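Local coordinates for protein endoglucanase (Clostridium thermocellum, PDB 2C4X) that binds beta-glucan chains, xyloglucan included, through its CBM44 module, this chain being the C-terminal PKD-CBM44 part of a probable cellulase, at residues I170-G175 with D211-T216. The protein carries 1 engineered substitution. Residues are numbered along the deposited sequence; the frame is centred on the assembly and turned at random.
Sequences IWIPSG and DWNEIT
I170 and N213 form an antiparallel hydrogen-bonded pair, with I170 N to N213 O at 2.9 Å and N213 N to I170 O at 2.8 Å; the next pair, W171 with W212, is non-hydrogen-bonded, its CA atoms 4.3 Å apart. On that pair's face two indoles meet edge-to-face: the W171 edge, led by CD1, points at the W212 face, five-membered ring centroids 4.7 Å apart and planes at 75°. W171 CB adds a CH-pi contact, lying 3.8 Å from the centroid of the W212 six-membered ring and 8° off its normal. W171 CG is anti to the backbone N (chi1 -162°), beside the carbonyl carbon; the indole also covers the D211 backbone, whose N lies over one face. On the opposite face of the sheet, N213 ND2 donates to K208 O and more weakly to I170 O, while I172 CD1 lies 3.8 Å from N213 ND2. There I170 and I215 touch through their CD1 methyls, 3.9 Å apart, and pack on P183 of strand 178-187, consistent with the core of a beta-sandwich. W212 also packs on D248, a calcium ligand. Strand 211-218 edges its five-stranded sheet, with strand 165-172 between it and strand 241-251.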
loop_
_atom_site.group_PDB
_atom_site.type_symbol
_atom_site.label_atom_id
_atom_site.label_comp_id
_atom_site.label_asym_id
_atom_site.label_seq_id
_atom_site.Cartn_x
_atom_site.Cartn_y
_atom_site.Cartn_z
ATOM N N ILE A 170 -2.615 4.094 8.930
ATOM C CA ILE A 170 -3.035 4.607 10.229
ATOM C C ILE A 170 -2.897 6.123 10.250
ATOM O O ILE A 170 -1.807 6.655 10.051
ATOM C CB ILE A 170 -2.196 3.971 11.394
ATOM C CG1 ILE A 170 -2.119 2.445 11.247
ATOM C CG2 ILE A 170 -2.765 4.344 12.769
ATOM C CD1 ILE A 170 -1.054 1.772 12.135
ATOM N N TRP A 171 -4.011 6.808 10.479
ATOM C CA TRP A 171 -4.022 8.259 10.625
ATOM C C TRP A 171 -3.804 8.584 12.097
ATOM O O TRP A 171 -4.643 8.278 12.941
ATOM C CB TRP A 171 -5.358 8.831 10.137
ATOM C CG TRP A 171 -5.344 10.308 9.825
ATOM C CD1 TRP A 171 -5.127 10.881 8.604
ATOM C CD2 TRP A 171 -5.569 11.393 10.741
ATOM N NE1 TRP A 171 -5.196 12.251 8.699
ATOM C CE2 TRP A 171 -5.465 12.594 9.999
ATOM C CE3 TRP A 171 -5.843 11.468 12.114
ATOM C CZ2 TRP A 171 -5.629 13.859 10.585
ATOM C CZ3 TRP A 171 -6.004 12.725 12.699
ATOM C CH2 TRP A 171 -5.899 13.904 11.931
ATOM N N ILE A 172 -2.670 9.203 12.402
ATOM C CA ILE A 172 -2.300 9.491 13.787
ATOM C C ILE A 172 -2.368 10.999 14.054
ATOM O O ILE A 172 -1.738 11.775 13.334
ATOM C CB ILE A 172 -0.894 8.923 14.100
ATOM C CG1 ILE A 172 -0.882 7.401 13.868
ATOM C CG2 ILE A 172 -0.453 9.270 15.526
ATOM C CD1 ILE A 172 0.476 6.822 13.528
ATOM N N PRO A 173 -3.139 11.418 15.085
ATOM C CA PRO A 173 -3.293 12.841 15.387
ATOM C C PRO A 173 -2.140 13.400 16.225
ATOM O O PRO A 173 -1.445 12.647 16.918
ATOM C CB PRO A 173 -4.589 12.880 16.195
ATOM C CG PRO A 173 -4.574 11.571 16.951
ATOM C CD PRO A 173 -3.902 10.572 16.029
ATOM N N SER A 174 -1.955 14.716 16.155
ATOM C CA SER A 174 -0.932 15.408 16.932
ATOM C C SER A 174 -1.457 15.801 18.310
ATOM O O SER A 174 -2.669 15.886 18.521
ATOM C CB SER A 174 -0.455 16.657 16.186
ATOM O OG SER A 174 -1.549 17.499 15.890
ATOM N N GLY A 175 -0.535 16.046 19.241
ATOM C CA GLY A 175 -0.881 16.428 20.610
ATOM C C GLY A 175 -1.586 15.341 21.402
ATOM O O GLY A 175 -2.374 15.639 22.303
ATOM N N ASP A 211 -1.820 12.864 9.659
ATOM C CA ASP A 211 -1.616 12.332 8.319
ATOM C C ASP A 211 -1.690 10.809 8.332
ATOM O O ASP A 211 -1.598 10.174 9.392
ATOM C CB ASP A 211 -0.250 12.782 7.776
ATOM C CG ASP A 211 -0.230 12.919 6.260
ATOM O OD1 ASP A 211 -1.244 12.599 5.601
ATOM O OD2 ASP A 211 0.813 13.357 5.727
ATOM N N TRP A 212 -1.857 10.230 7.147
ATOM C CA TRP A 212 -1.850 8.784 6.986
ATOM C C TRP A 212 -0.429 8.246 7.019
ATOM O O TRP A 212 0.465 8.762 6.331
ATOM C CB TRP A 212 -2.548 8.379 5.683
ATOM C CG TRP A 212 -4.043 8.521 5.741
ATOM C CD1 TRP A 212 -4.805 9.507 5.167
ATOM C CD2 TRP A 212 -4.960 7.647 6.410
ATOM N NE1 TRP A 212 -6.138 9.298 5.442
ATOM C CE2 TRP A 212 -6.261 8.164 6.202
ATOM C CE3 TRP A 212 -4.810 6.478 7.170
ATOM C CZ2 TRP A 212 -7.402 7.550 6.724
ATOM C CZ3 TRP A 212 -5.948 5.868 7.687
ATOM C CH2 TRP A 212 -7.226 6.407 7.461
ATOM N N ASN A 213 -0.231 7.213 7.836
ATOM C CA ASN A 213 1.043 6.523 7.940
ATOM C C ASN A 213 0.906 5.104 7.419
ATOM O O ASN A 213 0.068 4.332 7.899
ATOM C CB ASN A 213 1.529 6.478 9.392
ATOM C CG ASN A 213 1.912 7.840 9.920
ATOM O OD1 ASN A 213 3.091 8.167 10.013
ATOM N ND2 ASN A 213 0.919 8.649 10.262
ATOM N N GLU A 214 1.732 4.774 6.435
ATOM C CA GLU A 214 1.756 3.441 5.877
ATOM C C GLU A 214 2.863 2.640 6.565
ATOM O O GLU A 214 4.045 2.964 6.441
ATOM C CB GLU A 214 1.948 3.510 4.359
ATOM C CG GLU A 214 1.733 2.194 3.643
ATOM C CD GLU A 214 1.520 2.371 2.154
ATOM O OE1 GLU A 214 2.410 1.945 1.385
ATOM O OE2 GLU A 214 0.471 2.933 1.757
ATOM N N ILE A 215 2.460 1.621 7.321
ATOM C CA ILE A 215 3.386 0.805 8.111
ATOM C C ILE A 215 3.223 -0.664 7.721
ATOM O O ILE A 215 2.111 -1.193 7.719
ATOM C CB ILE A 215 3.151 0.986 9.644
ATOM C CG1 ILE A 215 3.215 2.464 10.039
ATOM C CG2 ILE A 215 4.171 0.182 10.455
ATOM C CD1 ILE A 215 2.597 2.779 11.401
ATOM N N THR A 216 4.329 -1.312 7.360
ATOM C CA THR A 216 4.289 -2.734 7.018
ATOM C C THR A 216 4.743 -3.628 8.169
ATOM O O THR A 216 5.464 -3.193 9.077
ATOM C CB THR A 216 5.121 -3.078 5.762
ATOM O OG1 THR A 216 6.507 -2.852 6.031
ATOM C CG2 THR A 216 4.679 -2.249 4.552
#